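Local coordinates for mandelate racemase/muconate lactonizing enzyme family protein (Sorangium cellulosum, PDB 3S5S) that belongs to the mandelate racemase/muconate lactonizing enzyme family of the enolase superfamily, pairing an N-terminal capping domain with a modified TIM barrel, at residues N35-V40 with L47-A52; V225-W230 with S249-E254. All blocks are in the same frame, centred on the assembly; numbering follows the deposited sequence.

Contact 1: residues N35-V40 with L47-A52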
ATOM      1  N   ASN A  35      23.414 -13.740  -9.098  1.00 26.85           N
ATOM      2  CA  ASN A  35      22.116 -13.151  -9.297  1.00 24.64           C
ATOM      3  C   ASN A  35      21.567 -13.462 -10.712  1.00 24.87           C
ATOM      4  O   ASN A  35      22.147 -14.268 -11.455  1.00 25.16           O
ATOM      5  CB  ASN A  35      22.193 -11.651  -9.007  1.00 22.31           C
ATOM      6  CG  ASN A  35      22.519 -11.359  -7.539  1.00 26.06           C
ATOM      7  OD1 ASN A  35      22.810 -12.272  -6.746  1.00 27.61           O
ATOM      8  ND2 ASN A  35      22.462 -10.070  -7.164  1.00 24.03           N
ATOM      9  N   LEU A  36      20.410 -12.885 -11.041  1.00 23.30           N
ATOM     10  CA  LEU A  36      19.854 -13.023 -12.367  1.00 23.80           C
ATOM     11  C   LEU A  36      19.418 -11.660 -12.822  1.00 23.41           C
ATOM     12  O   LEU A  36      19.022 -10.800 -11.993  1.00 22.42           O
ATOM     13  CB  LEU A  36      18.625 -13.925 -12.384  1.00 23.02           C
ATOM     14  CG  LEU A  36      18.813 -15.355 -11.927  1.00 23.46           C
ATOM     15  CD1 LEU A  36      17.438 -16.025 -11.771  1.00 20.61           C
ATOM     16  CD2 LEU A  36      19.710 -16.107 -12.897  1.00 22.19           C
ATOM     17  N   LEU A  37      19.472 -11.483 -14.135  1.00 22.94           N
ATOM     18  CA  LEU A  37      18.912 -10.298 -14.752  1.00 22.57           C
ATOM     19  C   LEU A  37      17.699 -10.743 -15.568  1.00 22.08           C
ATOM     20  O   LEU A  37      17.798 -11.665 -16.439  1.00 22.44           O
ATOM     21  CB  LEU A  37      19.954  -9.602 -15.651  1.00 22.81           C
ATOM     22  CG  LEU A  37      19.409  -8.446 -16.496  1.00 22.65           C
ATOM     23  CD1 LEU A  37      19.090  -7.248 -15.648  1.00 20.04           C
ATOM     24  CD2 LEU A  37      20.370  -8.109 -17.620  1.00 22.65           C
ATOM     25  N   VAL A  38      16.573 -10.110 -15.244  1.00 20.89           N
ATOM     26  CA  VAL A  38      15.284 -10.318 -15.907  1.00 20.67           C
ATOM     27  C   VAL A  38      14.976  -9.072 -16.699  1.00 20.93           C
ATOM     28  O   VAL A  38      15.033  -7.952 -16.174  1.00 20.42           O
ATOM     29  CB  VAL A  38      14.158 -10.573 -14.894  1.00 19.34           C
ATOM     30  CG1 VAL A  38      12.839 -10.617 -15.585  1.00 16.64           C
ATOM     31  CG2 VAL A  38      14.394 -11.895 -14.190  1.00 18.93           C
ATOM     32  N   THR A  39      14.672  -9.276 -17.971  1.00 22.74           N
ATOM     33  CA  THR A  39      14.280  -8.205 -18.881  1.00 23.19           C
ATOM     34  C   THR A  39      12.862  -8.511 -19.318  1.00 23.85           C
ATOM     35  O   THR A  39      12.549  -9.605 -19.790  1.00 25.12           O
ATOM     36  CB  THR A  39      15.170  -8.146 -20.162  1.00 24.22           C
ATOM     37  OG1 THR A  39      16.561  -8.165 -19.814  1.00 27.57           O
ATOM     38  CG2 THR A  39      14.914  -6.876 -20.970  1.00 23.75           C
ATOM     39  N   VAL A  40      11.999  -7.526 -19.172  1.00 23.76           N
ATOM     40  CA  VAL A  40      10.640  -7.597 -19.678  1.00 23.70           C
ATOM     41  C   VAL A  40      10.608  -6.637 -20.866  1.00 24.75           C
ATOM     42  O   VAL A  40      11.078  -5.504 -20.754  1.00 25.35           O
ATOM     43  CB  VAL A  40       9.680  -7.168 -18.541  1.00 23.20           C
ATOM     44  CG1 VAL A  40       8.394  -6.587 -19.078  1.00 25.75           C
ATOM     45  CG2 VAL A  40       9.434  -8.334 -17.586  1.00 19.85           C
ATOM     46  N   LEU A  47      11.827  -1.632 -22.698  1.00 22.99           N
ATOM     47  CA  LEU A  47      12.476  -2.696 -21.900  1.00 22.90           C
ATOM     48  C   LEU A  47      12.407  -2.330 -20.441  1.00 22.12           C
ATOM     49  O   LEU A  47      12.603  -1.169 -20.084  1.00 22.45           O
ATOM     50  CB  LEU A  47      13.916  -2.930 -22.337  1.00 22.19           C
ATOM     51  CG  LEU A  47      14.018  -3.146 -23.846  1.00 24.54           C
ATOM     52  CD1 LEU A  47      15.443  -2.982 -24.324  1.00 23.92           C
ATOM     53  CD2 LEU A  47      13.501  -4.513 -24.206  1.00 19.72           C
ATOM     54  N   GLY A  48      12.083  -3.295 -19.600  1.00 21.61           N
ATOM     55  CA  GLY A  48      12.107  -3.058 -18.155  1.00 21.05           C
ATOM     56  C   GLY A  48      13.071  -4.106 -17.599  1.00 22.31           C
ATOM     57  O   GLY A  48      13.157  -5.245 -18.125  1.00 22.08           O
ATOM     58  N   PHE A  49      13.791  -3.714 -16.542  1.00 21.78           N
ATOM     59  CA  PHE A  49      14.875  -4.514 -15.978  1.00 20.65           C
ATOM     60  C   PHE A  49      14.672  -4.835 -14.517  1.00 19.36           C
ATOM     61  O   PHE A  49      14.313  -3.974 -13.746  1.00 18.45           O
ATOM     62  CB  PHE A  49      16.179  -3.759 -16.169  1.00 20.91           C
ATOM     63  CG  PHE A  49      16.510  -3.523 -17.599  1.00 20.28           C
ATOM     64  CD1 PHE A  49      16.977  -4.580 -18.408  1.00 21.15           C
ATOM     65  CD2 PHE A  49      16.380  -2.254 -18.147  1.00 19.00           C
ATOM     66  CE1 PHE A  49      17.276  -4.386 -19.770  1.00 21.22           C
ATOM     67  CE2 PHE A  49      16.664  -2.040 -19.502  1.00 20.30           C
ATOM     68  CZ  PHE A  49      17.120  -3.108 -20.318  1.00 21.96           C
ATOM     69  N   GLY A  50      14.882  -6.092 -14.140  1.00 18.88           N
ATOM     70  CA  GLY A  50      14.848  -6.451 -12.755  1.00 17.39           C
ATOM     71  C   GLY A  50      15.972  -7.390 -12.395  1.00 18.84           C
ATOM     72  O   GLY A  50      16.609  -7.963 -13.273  1.00 20.26           O
ATOM     73  N   GLU A  51      16.194  -7.551 -11.091  1.00 18.86           N
ATOM     74  CA  GLU A  51      17.295  -8.321 -10.531  1.00 19.71           C
ATOM     75  C   GLU A  51      16.779  -9.326  -9.482  1.00 19.85           C
ATOM     76  O   GLU A  51      16.076  -8.968  -8.547  1.00 20.05           O
ATOM     77  CB  GLU A  51      18.321  -7.361  -9.893  1.00 20.31           C
ATOM     78  CG  GLU A  51      19.348  -8.062  -8.993  1.00 22.19           C
ATOM     79  CD  GLU A  51      20.499  -7.175  -8.576  1.00 26.29           C
ATOM     80  OE1 GLU A  51      20.429  -5.941  -8.814  1.00 26.07           O
ATOM     81  OE2 GLU A  51      21.470  -7.728  -7.991  1.00 27.17           O
ATOM     82  N   ALA A  52      17.115 -10.594  -9.658  1.00 20.13           N
ATOM     83  CA  ALA A  52      16.928 -11.594  -8.608  1.00 19.35           C
ATOM     84  C   ALA A  52      18.259 -11.773  -7.885  1.00 19.77           C
ATOM     85  O   ALA A  52      19.294 -12.045  -8.497  1.00 20.74           O
ATOM     86  CB  ALA A  52      16.424 -12.917  -9.197  1.00 18.57           C
TER

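Contact 2: residues V225-W230 with S249-E254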
ATOM      1  N   VAL A 225      17.865 -13.662  17.186  1.00 35.99           N
ATOM      2  CA  VAL A 225      17.504 -15.063  17.276  1.00 37.35           C
ATOM      3  C   VAL A 225      16.813 -15.558  16.002  1.00 36.76           C
ATOM      4  O   VAL A 225      16.461 -14.763  15.144  1.00 35.09           O
ATOM      5  CB  VAL A 225      16.655 -15.361  18.510  1.00 38.44           C
ATOM      6  CG1 VAL A 225      17.462 -15.097  19.785  1.00 40.23           C
ATOM      7  CG2 VAL A 225      15.371 -14.570  18.488  1.00 36.31           C
ATOM      8  N   PRO A 226      16.658 -16.891  15.866  1.00 39.01           N
ATOM      9  CA  PRO A 226      16.071 -17.420  14.632  1.00 38.04           C
ATOM     10  C   PRO A 226      14.597 -17.062  14.483  1.00 37.36           C
ATOM     11  O   PRO A 226      13.896 -16.842  15.484  1.00 37.30           O
ATOM     12  CB  PRO A 226      16.226 -18.948  14.771  1.00 39.48           C
ATOM     13  CG  PRO A 226      17.111 -19.197  16.027  1.00 42.38           C
ATOM     14  CD  PRO A 226      17.025 -17.954  16.849  1.00 41.37           C
ATOM     15  N   ARG A 227      14.142 -17.087  13.223  1.00 36.49           N
ATOM     16  CA  ARG A 227      12.772 -16.815  12.845  1.00 36.05           C
ATOM     17  C   ARG A 227      11.698 -17.508  13.687  1.00 37.67           C
ATOM     18  O   ARG A 227      10.653 -16.906  13.938  1.00 37.23           O
ATOM     19  CB  ARG A 227      12.540 -17.133  11.378  1.00 35.27           C
ATOM     20  CG  ARG A 227      11.163 -16.740  10.931  1.00 36.50           C
ATOM     21  CD  ARG A 227      10.848 -17.124   9.516  1.00 38.50           C
ATOM     22  NE  ARG A 227       9.404 -17.356   9.379  1.00 43.93           N
ATOM     23  CZ  ARG A 227       8.510 -16.450   8.962  1.00 45.20           C
ATOM     24  NH1 ARG A 227       8.887 -15.228   8.601  1.00 43.33           N
ATOM     25  NH2 ARG A 227       7.221 -16.775   8.891  1.00 47.81           N
ATOM     26  N   ASP A 228      11.893 -18.751  14.114  0.70 39.61           N
ATOM     27  CA  ASP A 228      10.797 -19.363  14.858  0.70 41.20           C
ATOM     28  C   ASP A 228      11.101 -19.536  16.354  0.70 42.95           C
ATOM     29  O   ASP A 228      10.543 -20.400  17.024  0.70 44.62           O
ATOM     30  CB  ASP A 228      10.175 -20.594  14.124  0.70 42.09           C
ATOM     31  CG  ASP A 228       9.138 -20.184  12.989  0.70 42.13           C
ATOM     32  OD1 ASP A 228       9.282 -19.130  12.330  0.70 41.81           O
ATOM     33  OD2 ASP A 228       8.161 -20.916  12.737  0.70 44.89           O
ATOM     34  N   ASP A 229      11.993 -18.679  16.862  1.00 42.68           N
ATOM     35  CA  ASP A 229      12.125 -18.420  18.305  1.00 43.67           C
ATOM     36  C   ASP A 229      11.402 -17.075  18.596  1.00 42.93           C
ATOM     37  O   ASP A 229      12.023 -16.021  18.782  1.00 41.76           O
ATOM     38  CB  ASP A 229      13.614 -18.382  18.711  1.00 44.01           C
ATOM     39  CG  ASP A 229      13.808 -18.188  20.199  1.00 45.74           C
ATOM     40  OD1 ASP A 229      12.771 -18.058  20.889  1.00 47.81           O
ATOM     41  OD2 ASP A 229      14.974 -18.172  20.689  1.00 44.79           O
ATOM     42  N   TRP A 230      10.075 -17.119  18.590  1.00 43.60           N
ATOM     43  CA  TRP A 230       9.255 -15.932  18.843  1.00 43.69           C
ATOM     44  C   TRP A 230       9.414 -15.451  20.277  1.00 45.33           C
ATOM     45  O   TRP A 230       9.352 -14.247  20.525  1.00 44.44           O
ATOM     46  CB  TRP A 230       7.783 -16.185  18.513  1.00 43.35           C
ATOM     47  CG  TRP A 230       7.549 -16.130  17.056  1.00 45.28           C
ATOM     48  CD1 TRP A 230       7.737 -17.139  16.152  1.00 46.92           C
ATOM     49  CD2 TRP A 230       7.120 -14.980  16.296  1.00 45.72           C
ATOM     50  NE1 TRP A 230       7.441 -16.693  14.886  1.00 46.02           N
ATOM     51  CE2 TRP A 230       7.075 -15.372  14.944  1.00 45.21           C
ATOM     52  CE3 TRP A 230       6.769 -13.658  16.636  1.00 44.18           C
ATOM     53  CZ2 TRP A 230       6.679 -14.490  13.918  1.00 47.39           C
ATOM     54  CZ3 TRP A 230       6.387 -12.781  15.631  1.00 43.23           C
ATOM     55  CH2 TRP A 230       6.342 -13.199  14.282  1.00 45.28           C
ATOM     56  N   SER A 249      12.110 -12.727  10.491  1.00 30.22           N
ATOM     57  CA  SER A 249      10.770 -12.913  11.099  1.00 31.42           C
ATOM     58  C   SER A 249       9.672 -12.001  10.449  1.00 30.70           C
ATOM     59  O   SER A 249       8.531 -12.005  10.857  1.00 31.54           O
ATOM     60  CB  SER A 249      10.833 -12.671  12.617  1.00 32.25           C
ATOM     61  OG  SER A 249      11.366 -13.774  13.354  1.00 34.28           O
ATOM     62  N   ALA A 250      10.018 -11.201   9.454  1.00 29.43           N
ATOM     63  CA  ALA A 250       9.025 -10.319   8.852  1.00 29.40           C
ATOM     64  C   ALA A 250       9.134 -10.472   7.352  1.00 27.81           C
ATOM     65  O   ALA A 250       9.821  -9.699   6.676  1.00 25.96           O
ATOM     66  CB  ALA A 250       9.228  -8.805   9.301  1.00 28.37           C
ATOM     67  N   ALA A 251       8.483 -11.513   6.849  1.00 29.07           N
ATOM     68  CA  ALA A 251       8.525 -11.811   5.420  1.00 29.89           C
ATOM     69  C   ALA A 251       7.184 -11.509   4.748  1.00 30.71           C
ATOM     70  O   ALA A 251       7.126 -11.399   3.504  1.00 30.90           O
ATOM     71  CB  ALA A 251       8.946 -13.279   5.182  1.00 30.61           C
ATOM     72  N   SER A 252       6.112 -11.404   5.556  1.00 31.43           N
ATOM     73  CA  SER A 252       4.820 -10.940   5.040  1.00 31.61           C
ATOM     74  C   SER A 252       4.187  -9.888   5.938  1.00 31.97           C
ATOM     75  O   SER A 252       4.530  -9.779   7.119  1.00 33.17           O
ATOM     76  CB  SER A 252       3.855 -12.112   4.872  1.00 32.11           C
ATOM     77  OG  SER A 252       3.589 -12.741   6.109  1.00 34.93           O
ATOM     78  N   ALA A 253       3.232  -9.152   5.380  1.00 31.52           N
ATOM     79  CA  ALA A 253       2.493  -8.126   6.114  1.00 31.79           C
ATOM     80  C   ALA A 253       1.831  -8.741   7.289  1.00 32.90           C
ATOM     81  O   ALA A 253       1.764  -8.130   8.363  1.00 33.91           O
ATOM     82  CB  ALA A 253       1.460  -7.477   5.235  1.00 32.08           C
ATOM     83  N   GLU A 254       1.360  -9.957   7.083  1.00 32.79           N
ATOM     84  CA  GLU A 254       0.903 -10.812   8.145  1.00 34.95           C
ATOM     85  C   GLU A 254       1.915 -11.048   9.253  1.00 34.72           C
ATOM     86  O   GLU A 254       1.546 -10.997  10.407  1.00 35.19           O
ATOM     87  CB  GLU A 254       0.556 -12.170   7.560  1.00 37.17           C
ATOM     88  CG  GLU A 254      -0.888 -12.516   7.459  1.00 41.62           C
ATOM     89  CD  GLU A 254      -1.057 -14.037   7.411  1.00 51.12           C
ATOM     90  OE1 GLU A 254      -1.375 -14.648   8.471  1.00 51.95           O
ATOM     91  OE2 GLU A 254      -0.823 -14.625   6.311  1.00 52.82           O
TER

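Contact 1: residues N35-V40 with L47-A52
N35 meets the far strand through its side-chain amide: ND2 lies 2.7 Å from OE2 of E51, close to the amide plane, in a bent bond (143° at the hydrogen) received on the anti lone pair of OE2. The same ND2 also bonds to V300 O, so two acceptors hold the amide. E51, with CG anti to its backbone N (chi1 166°) and the chain extended beyond, carries its carboxylate across to N35, the two planes 52° apart. The other oxygen of this carboxylate, OE1, is bonded to S302 OG and A305 N, so the group is gripped at both oxygens.

L36 begins the regular antiparallel pairing of a β-hairpin. It forms a hydrogen-bonded pair with A52, their CB atoms 4.0 Å apart. L37, on the other face, brings CD1 to 3.5 Å from G50 O. V38 exchanges two backbone bonds with G50, N to O at 2.9 Å and O to N at 2.8 Å. T39 and F49 form a non-hydrogen-bonded pair, the two side chains running side by side, and T39 CG2 comes 3.6 Å from F49 CE1. V40 closes the series with two bonds to G48.

Strand 47-52 is the edge of the N-terminal sheet within this chain, and 28-42 lies between it and 7-25. Helix 101-117 covers V38, V40 and A52, while L304 of helix 303-316 packs on L37, F49 and E51.

Contact 2: residues V225-W230 with S249-E254
S249 and R227 bury the most surface in this contact between two loops of the modified TIM barrel, the (β/α)-barrel that forms the C-terminal domain of enolase-superfamily proteins. Both follow a barrel strand: residues 225-230 come after strand 217-222 and lead up to helix 230-239, while residues 249-254 run from the loop after strand 244-246 into the first turn of helix 253-261. The contact thus ties together consecutive strand-to-helix connections at the C-terminal ends of the barrel strands.

S249 is buried and lies against R227, their CA atoms 4.7 Å apart. Its hydroxyl gives a weak hydrogen bond, OG to R227 O at 3.3 Å, and S249 OG lies 3.8 Å from R227 CG. The arginine belongs to a type I turn from P226 to D229, closed by D229 N bonding to P226 O. With CG anti to the backbone N (chi1 -175°) and the chain extended as far as NE, R227 runs alongside the second loop and carries NH1 to 3.8 Å from S249 C and 3.9 Å from A251 CB.

Further partners fix the guanidinium: NH1 is hydrogen-bonded to E248 O and forms a salt bridge with D255 OD2. D255 OD2 also accepts from the backbone N of A251 and S252, so one carboxylate joins the arginine to the start of helix 253-261. That clustering would be expected to stabilise the charges on both groups.

W230, the first residue of helix 230-239, makes a looser van der Waals contact beside the serine. Its indole also takes part in a cation-pi interaction with R258, and the six-membered ring approaches S249 obliquely, CH2 coming 4.2 Å from S249 O.

In the fold
The two contacts illustrate how a two-domain fold of this family combines different kinds of long-range pairing. Contact 1 is the hairpin that ends the N-terminal sheet with strand 47-52, held by regular backbone bonds; contact 2 joins successive strand-to-helix loops of the barrel, held chiefly by side chains. They follow each other in the chain, without touching: their centres lie 28 Å apart and their nearest atoms about 15 Å. Each centre is 16 Å from the centre of the chain. Contact 1 reaches the C-terminal domain through helix 303-316, whereas contact 2 approaches the second subunit, A289 of which packs on A253 and E254.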